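Local coordinates for protein 4-hydroxybenzoyl-CoA thioesterase (Pseudomonas sp. CBS3, PDB 1BVQ) that hydrolyses 4-hydroxybenzoyl-CoA to 4-hydroxybenzoate and free CoA, the last of three steps that turn 4-chlorobenzoate into 4-hydroxybenzoate, at residues A[5-10]-A[32-37]; A[54-59]-A[131-136]; A[59-64]-A[115-120]; A[74-79]-A[100-105]; A[96-101]-A[109-114]. All blocks are in the same frame, centred on the assembly; numbering follows the deposited sequence.

In the fold
The five contacts illustrate how a hot-dog fold changes its chemistry from centre to rim. Contact 1 lies nearest the middle of the chain and sets the long helix against a strand through apolar packing and one water. Contacts 3 and 5 share strand 107-123 and each carry a beta bulge, with an arginine–glutamate pair by the substrate site in contact 3 and one buried, one more polar face in contact 5. Contact 4 shares Arg100 and Thr101 with contact 5 but sits at the periphery, where turns replace strands. Contact 2, sharing Thr59 with contact 3 and lying across the chain's centre from contact 4, ties the C-terminal helix to the end of helix 47-53 by a salt bridge.

Contact 1: residues A[5-10]-A[32-37]; sequences ITMQQR and DAASRN
The carboxamide of Asn37 is the flat group here: the Met7 side chain lies over one of its faces, with CB, CG and SD all on that side, while CG2 of Ile5 approaches ND2 obliquely from the other side, at 3.6 Å. This is the central packing of the hot-dog fold, in which a curved antiparallel sheet wraps round one long helix; strand 5-10 meets the 32-37 part of that helix with N-to-C directions 141° apart. Met7 and Asn37 carry the contact. The methionine chain leaves the strand extended, CG anti to the backbone N, and SD passes 4.0 Å from Asn37 CB. The bend at chi3 (75°) then turns the methyl along the helix, where CE packs 3.9 Å from Ala34 CB and 4.2 Å from Ala33 CB. The two small alanines probably leave room for the methionine to lie against the helix. Ile5 is buried and also rests on Tyr38 and Cys42 of the same helix. Arg36 serves a different interface, forming salt bridges with Asp75 and Glu12 of the second subunit. No direct hydrogen bond links strand and helix. The polar connection is instead made by a single water, which donates to Thr6 O and accepts from Asn37 ND2, 3.0 Å from that nitrogen.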
# COMPACT_ATOMS: atom_id res chain seq x y z
N ILE A 5 19.37 -16.64 1.16
CA ILE A 5 18.49 -16.42 2.30
C ILE A 5 17.00 -16.61 2.01
O ILE A 5 16.46 -16.13 1.00
CB ILE A 5 18.85 -15.10 2.97
CG1 ILE A 5 20.33 -15.20 3.32
CG2 ILE A 5 17.98 -14.80 4.20
CD1 ILE A 5 20.71 -14.58 4.64
N THR A 6 16.34 -17.34 2.92
CA THR A 6 14.92 -17.62 2.78
C THR A 6 14.01 -16.87 3.69
O THR A 6 14.25 -16.74 4.89
CB THR A 6 14.52 -19.11 2.76
OG1 THR A 6 15.31 -19.82 1.82
CG2 THR A 6 13.03 -19.18 2.33
N MET A 7 12.97 -16.39 3.07
CA MET A 7 11.96 -15.63 3.76
C MET A 7 10.53 -16.03 3.36
O MET A 7 10.20 -16.24 2.18
CB MET A 7 12.22 -14.14 3.45
CG MET A 7 11.50 -13.31 4.45
SD MET A 7 11.47 -11.56 4.10
CE MET A 7 10.27 -11.35 2.76
N GLN A 8 9.66 -16.11 4.37
CA GLN A 8 8.26 -16.45 4.19
C GLN A 8 7.36 -15.23 4.30
O GLN A 8 7.58 -14.24 5.03
CB GLN A 8 7.69 -17.42 5.24
CG GLN A 8 7.72 -18.90 4.86
CD GLN A 8 7.68 -19.78 6.10
OE1 GLN A 8 8.60 -20.62 6.28
NE2 GLN A 8 6.71 -19.54 6.99
N GLN A 9 6.29 -15.31 3.57
CA GLN A 9 5.37 -14.22 3.60
C GLN A 9 3.97 -14.72 3.39
O GLN A 9 3.72 -15.36 2.38
CB GLN A 9 5.73 -13.26 2.46
CG GLN A 9 4.68 -12.12 2.35
CD GLN A 9 4.79 -11.20 3.55
OE1 GLN A 9 5.89 -10.69 3.81
NE2 GLN A 9 3.68 -11.01 4.26
N ARG A 10 3.06 -14.43 4.32
CA ARG A 10 1.68 -14.88 4.10
C ARG A 10 0.93 -13.83 3.30
O ARG A 10 1.15 -12.63 3.46
CB ARG A 10 0.81 -15.26 5.32
CG ARG A 10 -0.54 -15.84 4.87
CD ARG A 10 -1.51 -16.24 5.99
NE ARG A 10 -1.08 -17.34 6.90
CZ ARG A 10 -1.33 -18.68 6.83
NH1 ARG A 10 -2.03 -19.26 5.84
NH2 ARG A 10 -0.82 -19.47 7.80
N ASP A 32 11.28 -6.13 -1.63
CA ASP A 32 12.00 -5.03 -0.98
C ASP A 32 12.40 -5.48 0.43
O ASP A 32 13.50 -5.31 0.92
CB ASP A 32 11.14 -3.73 -0.88
CG ASP A 32 12.07 -2.57 -0.42
OD1 ASP A 32 13.23 -2.50 -1.02
OD2 ASP A 32 11.82 -1.77 0.44
N ALA A 33 11.44 -6.10 1.09
CA ALA A 33 11.63 -6.60 2.43
C ALA A 33 12.65 -7.73 2.37
O ALA A 33 13.56 -7.82 3.20
CB ALA A 33 10.30 -7.11 2.99
N ALA A 34 12.52 -8.58 1.36
CA ALA A 34 13.42 -9.69 1.20
C ALA A 34 14.86 -9.25 0.98
O ALA A 34 15.81 -9.86 1.47
CB ALA A 34 12.95 -10.59 0.08
N SER A 35 15.01 -8.18 0.23
CA SER A 35 16.32 -7.68 -0.05
C SER A 35 17.02 -7.28 1.22
O SER A 35 18.15 -7.69 1.54
CB SER A 35 16.02 -6.44 -0.80
OG SER A 35 17.26 -5.83 -1.22
N ARG A 36 16.29 -6.45 1.94
CA ARG A 36 16.74 -5.90 3.20
C ARG A 36 16.99 -7.01 4.21
O ARG A 36 17.97 -6.99 4.94
CB ARG A 36 15.78 -4.76 3.60
CG ARG A 36 16.28 -3.70 4.57
CD ARG A 36 15.14 -2.89 5.21
NE ARG A 36 14.27 -3.68 6.13
CZ ARG A 36 14.42 -3.85 7.47
NH1 ARG A 36 15.43 -3.29 8.16
NH2 ARG A 36 13.53 -4.60 8.15
N ASN A 37 16.08 -7.97 4.24
CA ASN A 37 16.21 -9.08 5.15
C ASN A 37 17.49 -9.84 4.87
O ASN A 37 18.07 -10.39 5.80
CB ASN A 37 15.04 -10.09 5.00
CG ASN A 37 15.22 -11.29 5.91
OD1 ASN A 37 15.16 -11.11 7.12
ND2 ASN A 37 15.43 -12.55 5.41
O HOH W 1 14.74 -15.17 6.79

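Contact 2: residues A[54-59]-A[131-136]; sequences RGIVGT and EVPADY
Two helix ends meet in this contact: Arg54 and Ile56 flank Gly55, the residue that leaves helix 47-53 with positive phi, and they face Pro133, Asp135 and Tyr136 at the start of the C-terminal helix, whose N-cap position Pro133 occupies. Arg54 reaches across with its chain extended from CG to NE, antiparallel to the Tyr136 side chain. Tyr136 CZ lies over one face of the guanidinium, displaced from the middle of the group, and the two planes are 43° apart. CD of Arg54 passes 3.3 Å from Tyr136 OH. At the tip, NH2 forms a salt bridge with Asp135 OD1; the modelled separation of 2.5 Å is very short, and its exact value is doubtful. The carboxylate stands almost perpendicular to the guanidinium, at 88°. NH1 lies 3.3 Å from Pro133 CB. With an alanine here, the Asp135 carboxylate would probably lose its cationic mate and part of the Tyr136 ring would be uncovered. Beneath this polar bridge, Ile56 CD1 packs 3.7 Å from Tyr136 CE2 and 4.0 Å from Pro133 CG. The Tyr136 ring also meets that of Phe119. Ile56 comes within about 5 Å of the side chain of Trp47, a substrate-binding residue, which places this joining of the end of helix 47-53 to the C-terminal helix beside the substrate site of a hot-dog thioesterase.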
# COMPACT_ATOMS: atom_id res chain seq x y z
N ARG A 54 28.27 5.10 8.85
CA ARG A 54 28.91 5.25 7.55
C ARG A 54 28.24 6.30 6.70
O ARG A 54 28.74 6.62 5.60
CB ARG A 54 28.84 3.98 6.79
CG ARG A 54 30.00 3.09 7.05
CD ARG A 54 29.69 1.71 6.60
NE ARG A 54 30.45 0.72 7.28
CZ ARG A 54 31.52 0.18 6.76
NH1 ARG A 54 31.94 0.56 5.55
NH2 ARG A 54 32.24 -0.75 7.38
N GLY A 55 27.05 6.52 7.00
CA GLY A 55 26.27 7.50 6.25
C GLY A 55 25.53 6.84 5.09
O GLY A 55 25.02 7.53 4.19
N ILE A 56 25.42 5.48 5.14
CA ILE A 56 24.69 4.68 4.10
C ILE A 56 23.19 4.62 4.41
O ILE A 56 22.75 4.14 5.45
CB ILE A 56 25.23 3.24 3.94
CG1 ILE A 56 26.72 3.27 3.57
CG2 ILE A 56 24.51 2.46 2.82
CD1 ILE A 56 27.51 2.02 3.96
N VAL A 57 22.44 5.18 3.47
CA VAL A 57 21.02 5.25 3.59
C VAL A 57 20.29 4.00 3.15
O VAL A 57 19.08 3.91 3.33
CB VAL A 57 20.48 6.56 3.01
CG1 VAL A 57 21.47 7.64 3.46
CG2 VAL A 57 20.39 6.49 1.48
N GLY A 58 21.01 3.06 2.56
CA GLY A 58 20.36 1.84 2.10
C GLY A 58 20.83 1.44 0.71
O GLY A 58 21.93 1.82 0.32
N THR A 59 19.98 0.68 -0.02
CA THR A 59 20.28 0.20 -1.37
C THR A 59 19.17 0.38 -2.40
O THR A 59 18.47 -0.58 -2.76
CB THR A 59 20.70 -1.25 -1.45
OG1 THR A 59 19.67 -2.03 -0.91
CG2 THR A 59 21.97 -1.46 -0.68
N GLU A 131 30.94 2.50 -3.74
CA GLU A 131 31.62 1.25 -3.89
C GLU A 131 31.11 0.41 -2.76
O GLU A 131 30.93 0.92 -1.66
CB GLU A 131 33.00 1.59 -3.41
CG GLU A 131 33.98 1.99 -4.49
CD GLU A 131 35.22 1.22 -4.21
OE1 GLU A 131 35.89 1.38 -3.19
OE2 GLU A 131 35.46 0.34 -5.17
N VAL A 132 30.90 -0.84 -3.03
CA VAL A 132 30.33 -1.67 -1.98
C VAL A 132 31.38 -1.83 -0.88
O VAL A 132 32.53 -2.20 -1.14
CB VAL A 132 29.87 -2.95 -2.65
CG1 VAL A 132 29.18 -3.93 -1.69
CG2 VAL A 132 28.88 -2.61 -3.78
N PRO A 133 31.12 -1.45 0.40
CA PRO A 133 32.11 -1.66 1.42
C PRO A 133 32.57 -3.11 1.52
O PRO A 133 31.80 -4.10 1.44
CB PRO A 133 31.55 -1.03 2.70
CG PRO A 133 30.22 -0.39 2.34
CD PRO A 133 29.90 -0.74 0.88
N ALA A 134 33.85 -3.19 1.68
CA ALA A 134 34.55 -4.43 1.78
C ALA A 134 34.03 -5.25 2.95
O ALA A 134 34.08 -6.49 2.93
CB ALA A 134 36.04 -4.18 1.96
N ASP A 135 33.50 -4.61 4.04
CA ASP A 135 33.07 -5.55 5.09
C ASP A 135 31.74 -6.14 4.67
O ASP A 135 31.43 -7.24 5.12
CB ASP A 135 33.05 -5.15 6.58
CG ASP A 135 33.10 -3.73 6.76
OD1 ASP A 135 32.17 -3.03 6.35
OD2 ASP A 135 34.11 -3.23 7.34
N TYR A 136 31.01 -5.44 3.79
CA TYR A 136 29.74 -5.98 3.27
C TYR A 136 30.04 -7.16 2.35
O TYR A 136 29.43 -8.21 2.47
CB TYR A 136 28.91 -4.90 2.57
CG TYR A 136 28.54 -3.82 3.58
CD1 TYR A 136 28.91 -3.99 4.92
CD2 TYR A 136 27.86 -2.66 3.21
CE1 TYR A 136 28.62 -3.02 5.88
CE2 TYR A 136 27.56 -1.68 4.17
CZ TYR A 136 27.94 -1.86 5.50
OH TYR A 136 27.66 -0.91 6.44

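Contact 3: residues A[59-64]-A[115-120]; sequences TPIVSC and EIRVFA
Strand 61-64 pairs antiparallel with 115-117 in the hot-dog sheet, the looser 59-60 and 118-120 continuing alongside, and in a classic beta bulge Val62 and Ser63 both face Ile116. Among the backbone bonds, Val62 N gives a nearly straight one to Ile116 O (2.8 Å), while Ser63 N, the second donor, is placed less surely; Val118 N reaches Pro60 O. The charged interactions centre on Arg117. Its extended chain brings NE and NH2 side-on to one oxygen, Glu115 OE1, met from above the carboxylate plane and also bonded by His96; NH2 has a further salt bridge to Asp32. Ile61 CB lies over one guanidinium face. Were Arg117 a leucine, Glu115 and Asp32 would probably lose their shared cation and Thr59 O its donor. Apolar contacts run between the strands: Val62 CG2 touches Ile116 CG2 at 3.6 Å, and Pro60 CD lies 3.6 Å from Ala120 CB. Thr59 CG2 makes a CH-pi contact over the Phe119 ring, 3.7 Å from its centroid. Thr59, Pro60 and Ile61 probably help bind substrate, and Ser63 and Cys64 extend the sheet into the third subunit. Arg117 NH1 bonds Thr59 O at 2.7 Å, the oxygen lying in the guanidinium plane.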
# COMPACT_ATOMS: atom_id res chain seq x y z
N THR A 59 19.98 0.68 -0.02
CA THR A 59 20.28 0.20 -1.37
C THR A 59 19.17 0.38 -2.40
O THR A 59 18.47 -0.58 -2.76
CB THR A 59 20.70 -1.25 -1.45
OG1 THR A 59 19.67 -2.03 -0.91
CG2 THR A 59 21.97 -1.46 -0.68
N PRO A 60 19.03 1.61 -2.89
CA PRO A 60 18.03 1.94 -3.89
C PRO A 60 18.14 1.05 -5.11
O PRO A 60 19.18 0.52 -5.49
CB PRO A 60 18.38 3.32 -4.43
CG PRO A 60 19.72 3.69 -3.84
CD PRO A 60 19.96 2.74 -2.67
N ILE A 61 17.01 0.89 -5.76
CA ILE A 61 17.00 0.07 -6.93
C ILE A 61 17.29 0.89 -8.20
O ILE A 61 16.82 2.02 -8.40
CB ILE A 61 15.72 -0.74 -6.76
CG1 ILE A 61 15.67 -1.93 -7.62
CG2 ILE A 61 14.49 0.13 -6.90
CD1 ILE A 61 15.95 -1.57 -9.09
N VAL A 62 18.08 0.31 -9.09
CA VAL A 62 18.44 0.97 -10.37
C VAL A 62 17.78 0.27 -11.56
O VAL A 62 17.46 0.84 -12.58
CB VAL A 62 19.95 1.32 -10.57
CG1 VAL A 62 20.67 1.71 -9.28
CG2 VAL A 62 20.77 0.20 -11.15
N SER A 63 17.57 -1.01 -11.41
CA SER A 63 16.97 -1.73 -12.48
C SER A 63 16.42 -3.03 -11.98
O SER A 63 16.78 -3.50 -10.91
CB SER A 63 18.18 -2.20 -13.27
OG SER A 63 17.99 -2.02 -14.60
N CYS A 64 15.56 -3.64 -12.77
CA CYS A 64 15.05 -4.89 -12.33
C CYS A 64 14.32 -5.62 -13.44
O CYS A 64 13.76 -5.04 -14.34
CB CYS A 64 14.24 -4.61 -11.11
SG CYS A 64 12.87 -3.58 -11.64
N GLU A 115 17.05 -7.91 -9.31
CA GLU A 115 17.06 -6.52 -8.94
C GLU A 115 18.48 -5.98 -8.88
O GLU A 115 19.30 -6.49 -8.16
CB GLU A 115 16.53 -6.34 -7.52
CG GLU A 115 15.03 -6.69 -7.34
CD GLU A 115 14.61 -6.27 -5.98
OE1 GLU A 115 15.26 -6.48 -4.99
OE2 GLU A 115 13.49 -5.64 -5.97
N ILE A 116 18.74 -4.94 -9.66
CA ILE A 116 20.04 -4.34 -9.66
C ILE A 116 19.95 -3.16 -8.70
O ILE A 116 19.20 -2.21 -8.92
CB ILE A 116 20.54 -3.90 -11.05
CG1 ILE A 116 20.77 -5.10 -11.94
CG2 ILE A 116 21.93 -3.18 -10.97
CD1 ILE A 116 21.33 -4.59 -13.30
N ARG A 117 20.72 -3.24 -7.61
CA ARG A 117 20.73 -2.19 -6.59
C ARG A 117 22.12 -1.66 -6.30
O ARG A 117 23.12 -2.20 -6.75
CB ARG A 117 20.29 -2.83 -5.35
CG ARG A 117 18.78 -3.12 -5.38
CD ARG A 117 18.49 -3.89 -4.14
NE ARG A 117 17.08 -4.23 -3.98
CZ ARG A 117 16.15 -3.47 -3.39
NH1 ARG A 117 16.43 -2.28 -2.88
NH2 ARG A 117 14.88 -3.94 -3.31
N VAL A 118 22.17 -0.57 -5.54
CA VAL A 118 23.42 0.07 -5.15
C VAL A 118 23.37 0.60 -3.73
O VAL A 118 22.31 0.93 -3.19
CB VAL A 118 23.76 1.32 -5.96
CG1 VAL A 118 24.17 1.07 -7.40
CG2 VAL A 118 22.77 2.47 -5.84
N PHE A 119 24.56 0.67 -3.14
CA PHE A 119 24.70 1.17 -1.81
C PHE A 119 24.65 2.65 -2.04
O PHE A 119 25.24 3.12 -3.01
CB PHE A 119 26.04 0.79 -1.19
CG PHE A 119 25.83 -0.56 -0.62
CD1 PHE A 119 25.19 -0.70 0.61
CD2 PHE A 119 26.22 -1.70 -1.32
CE1 PHE A 119 24.97 -1.97 1.13
CE2 PHE A 119 26.02 -2.99 -0.81
CZ PHE A 119 25.39 -3.10 0.43
N ALA A 120 23.97 3.39 -1.21
CA ALA A 120 23.92 4.83 -1.47
C ALA A 120 23.97 5.72 -0.25
O ALA A 120 23.73 5.30 0.88
CB ALA A 120 22.62 5.18 -2.18

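Contact 4: residues A[74-79]-A[100-105]; sequences YDDVLT and RTTPGG
The side chain of Asp76 crosses that of Arg100 obliquely, its carboxylate plane turned 57° from the guanidinium. What it meets is the aliphatic part of the arginine: OD2 lies 3.7 Å from Arg100 CD, while the nearest charged nitrogen, Arg100 NH1, stays 4.7 Å from OD2. Each polar end has its own partner, OD2 taking a hydrogen bond from Ser73 N and Arg100 NH2 forming a salt bridge with Asp106. With CG anti to the carbonyl carbon (chi1 -53°), Asp76 also brings OD1 to the proline ring, at about a right angle to it and 3.0 Å from Pro103 CD. Leu78 leans on the same arginine, CD2 resting 4.1 Å from Arg100 CB. These residues sit at the open end of the antiparallel hairpin formed by strands 77-87 and 92-101 of the hot-dog sheet. Val77 and Thr101 form the last hydrogen-bonded pair: Thr101 N gives a 3.0 Å bond to Val77 O, and the return bond, from Val77 N, is weak. Beyond it the chain reverses through a type II turn from Thr102 to Gly105, with positive phi at Gly104. Within the turn, Thr102 OG1 donates to Pro103 O from above the carbonyl plane, at 2.8 Å.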
# COMPACT_ATOMS: atom_id res chain seq x y z
N TYR A 74 -4.90 -15.11 -1.43
CA TYR A 74 -4.92 -15.08 0.03
C TYR A 74 -4.81 -16.45 0.68
O TYR A 74 -5.25 -17.47 0.15
CB TYR A 74 -5.84 -14.06 0.65
CG TYR A 74 -7.25 -14.43 0.42
CD1 TYR A 74 -7.93 -14.11 -0.76
CD2 TYR A 74 -7.91 -15.14 1.43
CE1 TYR A 74 -9.27 -14.50 -0.90
CE2 TYR A 74 -9.23 -15.55 1.31
CZ TYR A 74 -9.89 -15.21 0.14
OH TYR A 74 -11.17 -15.61 0.05
N ASP A 75 -4.20 -16.48 1.83
CA ASP A 75 -4.05 -17.74 2.51
C ASP A 75 -2.80 -18.47 2.05
O ASP A 75 -2.21 -19.22 2.82
CB ASP A 75 -5.34 -18.56 2.69
CG ASP A 75 -6.33 -17.80 3.54
OD1 ASP A 75 -5.98 -17.12 4.50
OD2 ASP A 75 -7.59 -17.93 3.15
N ASP A 76 -2.39 -18.26 0.81
CA ASP A 76 -1.19 -18.93 0.33
C ASP A 76 0.02 -18.27 0.98
O ASP A 76 0.02 -17.08 1.30
CB ASP A 76 -0.88 -18.93 -1.19
CG ASP A 76 -1.89 -19.38 -2.21
OD1 ASP A 76 -2.76 -20.24 -1.78
OD2 ASP A 76 -1.89 -18.95 -3.34
N VAL A 77 1.04 -19.07 1.17
CA VAL A 77 2.29 -18.66 1.76
C VAL A 77 3.42 -18.69 0.74
O VAL A 77 3.62 -19.62 -0.03
CB VAL A 77 2.62 -19.43 3.00
CG1 VAL A 77 4.10 -19.27 3.35
CG2 VAL A 77 1.75 -18.80 4.06
N LEU A 78 4.16 -17.64 0.72
CA LEU A 78 5.22 -17.60 -0.21
C LEU A 78 6.54 -17.78 0.44
O LEU A 78 6.80 -17.31 1.54
CB LEU A 78 5.34 -16.22 -0.78
CG LEU A 78 4.06 -15.69 -1.37
CD1 LEU A 78 4.35 -14.27 -1.84
CD2 LEU A 78 3.64 -16.54 -2.58
N THR A 79 7.38 -18.45 -0.31
CA THR A 79 8.70 -18.67 0.13
C THR A 79 9.59 -17.86 -0.78
O THR A 79 9.55 -18.05 -1.99
CB THR A 79 9.09 -20.13 0.01
OG1 THR A 79 8.25 -20.78 0.94
CG2 THR A 79 10.55 -20.28 0.44
N ARG A 100 5.11 -20.34 -4.42
CA ARG A 100 3.77 -20.35 -3.76
C ARG A 100 3.33 -21.72 -3.26
O ARG A 100 3.39 -22.72 -3.97
CB ARG A 100 2.61 -19.86 -4.67
CG ARG A 100 1.29 -20.63 -4.44
CD ARG A 100 0.38 -20.76 -5.69
NE ARG A 100 0.27 -22.15 -6.07
CZ ARG A 100 -0.69 -22.24 -7.00
NH1 ARG A 100 -1.32 -21.15 -7.45
NH2 ARG A 100 -1.05 -23.42 -7.51
N THR A 101 2.89 -21.77 -2.02
CA THR A 101 2.44 -23.02 -1.47
C THR A 101 0.97 -22.90 -1.16
O THR A 101 0.60 -22.26 -0.17
CB THR A 101 3.21 -23.46 -0.21
OG1 THR A 101 4.59 -23.64 -0.50
CG2 THR A 101 2.56 -24.73 0.32
N THR A 102 0.14 -23.51 -2.00
CA THR A 102 -1.29 -23.44 -1.79
C THR A 102 -1.75 -24.34 -0.68
O THR A 102 -1.03 -25.23 -0.20
CB THR A 102 -2.18 -23.90 -2.97
OG1 THR A 102 -2.28 -25.32 -3.03
CG2 THR A 102 -1.79 -23.30 -4.30
N PRO A 103 -2.98 -24.07 -0.28
CA PRO A 103 -3.59 -24.85 0.75
C PRO A 103 -3.64 -26.22 0.10
O PRO A 103 -3.95 -26.36 -1.08
CB PRO A 103 -4.97 -24.19 0.95
CG PRO A 103 -4.84 -22.74 0.50
CD PRO A 103 -3.49 -22.67 -0.21
N GLY A 104 -3.30 -27.25 0.84
CA GLY A 104 -3.33 -28.53 0.18
C GLY A 104 -1.94 -28.84 -0.34
O GLY A 104 -1.76 -29.70 -1.21
N GLY A 105 -0.97 -28.11 0.22
CA GLY A 105 0.45 -28.20 -0.07
C GLY A 105 0.96 -28.16 -1.52
O GLY A 105 2.03 -28.71 -1.80

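Contact 5: residues A[96-101]-A[109-114]; sequences HSVSRT and LVMRAD
Arg112 lies across its strand partner Ser97, and its chain can be followed atom by atom. CB sits 4.1 Å from His96 O. The chain, bent at chi2 (-105°), then folds back over the serine: CG is 3.7 Å from Ser97 OG, CD 3.2 Å and NE 3.0 Å from the same oxygen. The last approach is no hydrogen bond, since the angle is poor. Leu109 CD1 lies at the edge of the guanidinium, in its plane, and also touches Ser97 OG. Beneath these side chains runs the second hairpin of the hot-dog sheet, its segments 96-101 and 109-114 antiparallel at 160°. His96 and Ala113 form a regular hydrogen-bonded pair. At Val98 the register slips in a classic beta bulge: Val98 O accepts from Val110 N at 2.6 Å and from Met111 N at 3.0 Å, which lets one carbonyl serve two successive amides. Val98 CG1 packs 4.1 Å from Val110 CB. His96 hydrogen-bonds Thr82 through ND1, and NE2 is taken by the glutamate bound to Arg117, so both ring nitrogens are satisfied. Met111 and Ala113 rest on Tyr27 and Leu31 of helix 25-42. The chemistry is therefore two-sided: the face bearing His96, Val98, Met111 and Ala113 is buried, while the one bearing Ser97, Ser99, Arg112 and Leu109 is mixed, more polar and more accessible, and backbone bonds hold the strands together.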
# COMPACT_ATOMS: atom_id res chain seq x y z
N HIS A 96 15.96 -13.08 -6.79
CA HIS A 96 14.88 -13.58 -5.99
C HIS A 96 14.03 -14.57 -6.78
O HIS A 96 13.60 -14.34 -7.90
CB HIS A 96 13.94 -12.46 -5.42
CG HIS A 96 14.53 -11.20 -4.75
ND1 HIS A 96 14.92 -11.17 -3.42
CD2 HIS A 96 14.76 -9.96 -5.28
CE1 HIS A 96 15.37 -9.92 -3.20
NE2 HIS A 96 15.29 -9.16 -4.29
N SER A 97 13.80 -15.68 -6.12
CA SER A 97 13.00 -16.72 -6.69
C SER A 97 11.84 -16.87 -5.72
O SER A 97 12.07 -17.18 -4.55
CB SER A 97 13.78 -18.02 -6.91
OG SER A 97 13.07 -18.79 -7.85
N VAL A 98 10.60 -16.63 -6.17
CA VAL A 98 9.43 -16.76 -5.28
C VAL A 98 8.55 -17.97 -5.62
O VAL A 98 8.09 -18.14 -6.74
CB VAL A 98 8.51 -15.54 -5.40
CG1 VAL A 98 7.21 -15.70 -4.56
CG2 VAL A 98 9.24 -14.31 -4.94
N SER A 99 8.31 -18.79 -4.62
CA SER A 99 7.48 -19.95 -4.78
C SER A 99 6.23 -19.84 -3.89
O SER A 99 6.28 -19.31 -2.76
CB SER A 99 8.29 -21.23 -4.71
OG SER A 99 9.03 -21.21 -3.49
N ARG A 100 5.11 -20.34 -4.42
CA ARG A 100 3.77 -20.35 -3.76
C ARG A 100 3.33 -21.72 -3.26
O ARG A 100 3.39 -22.72 -3.97
CB ARG A 100 2.61 -19.86 -4.67
CG ARG A 100 1.29 -20.63 -4.44
CD ARG A 100 0.38 -20.76 -5.69
NE ARG A 100 0.27 -22.15 -6.07
CZ ARG A 100 -0.69 -22.24 -7.00
NH1 ARG A 100 -1.32 -21.15 -7.45
NH2 ARG A 100 -1.05 -23.42 -7.51
N THR A 101 2.89 -21.77 -2.02
CA THR A 101 2.44 -23.02 -1.47
C THR A 101 0.97 -22.90 -1.16
O THR A 101 0.60 -22.26 -0.17
CB THR A 101 3.21 -23.46 -0.21
OG1 THR A 101 4.59 -23.64 -0.50
CG2 THR A 101 2.56 -24.73 0.32
N LEU A 109 6.41 -22.41 -8.73
CA LEU A 109 7.24 -21.23 -8.74
C LEU A 109 6.31 -20.10 -9.17
O LEU A 109 5.48 -20.26 -10.08
CB LEU A 109 8.45 -21.42 -9.71
CG LEU A 109 9.14 -20.13 -10.18
CD1 LEU A 109 10.27 -19.73 -9.25
CD2 LEU A 109 9.78 -20.29 -11.58
N VAL A 110 6.32 -19.03 -8.40
CA VAL A 110 5.43 -17.95 -8.71
C VAL A 110 6.05 -16.84 -9.47
O VAL A 110 5.44 -16.27 -10.36
CB VAL A 110 4.81 -17.41 -7.44
CG1 VAL A 110 4.34 -16.00 -7.76
CG2 VAL A 110 3.57 -18.27 -7.21
N MET A 111 7.28 -16.54 -9.09
CA MET A 111 7.94 -15.46 -9.76
C MET A 111 9.44 -15.49 -9.56
O MET A 111 9.96 -16.10 -8.62
CB MET A 111 7.36 -14.15 -9.21
CG MET A 111 8.18 -12.95 -9.53
SD MET A 111 8.02 -11.84 -8.14
CE MET A 111 7.93 -10.37 -9.17
N ARG A 112 10.11 -14.83 -10.50
CA ARG A 112 11.55 -14.73 -10.48
C ARG A 112 11.86 -13.30 -10.79
O ARG A 112 11.17 -12.70 -11.62
CB ARG A 112 12.17 -15.65 -11.53
CG ARG A 112 12.26 -17.10 -11.09
CD ARG A 112 13.66 -17.53 -10.71
NE ARG A 112 13.79 -18.99 -10.79
CZ ARG A 112 14.83 -19.64 -11.32
NH1 ARG A 112 15.90 -18.98 -11.82
NH2 ARG A 112 14.78 -21.00 -11.32
N ALA A 113 12.86 -12.74 -10.13
CA ALA A 113 13.19 -11.35 -10.39
C ALA A 113 14.64 -11.05 -10.07
O ALA A 113 15.22 -11.57 -9.12
CB ALA A 113 12.36 -10.42 -9.50
N ASP A 114 15.21 -10.20 -10.89
CA ASP A 114 16.57 -9.80 -10.70
C ASP A 114 16.51 -8.30 -10.45
O ASP A 114 15.96 -7.54 -11.26
CB ASP A 114 17.42 -10.06 -11.96
CG ASP A 114 18.00 -11.41 -12.18
OD1 ASP A 114 18.00 -12.18 -11.17
OD2 ASP A 114 18.45 -11.71 -13.23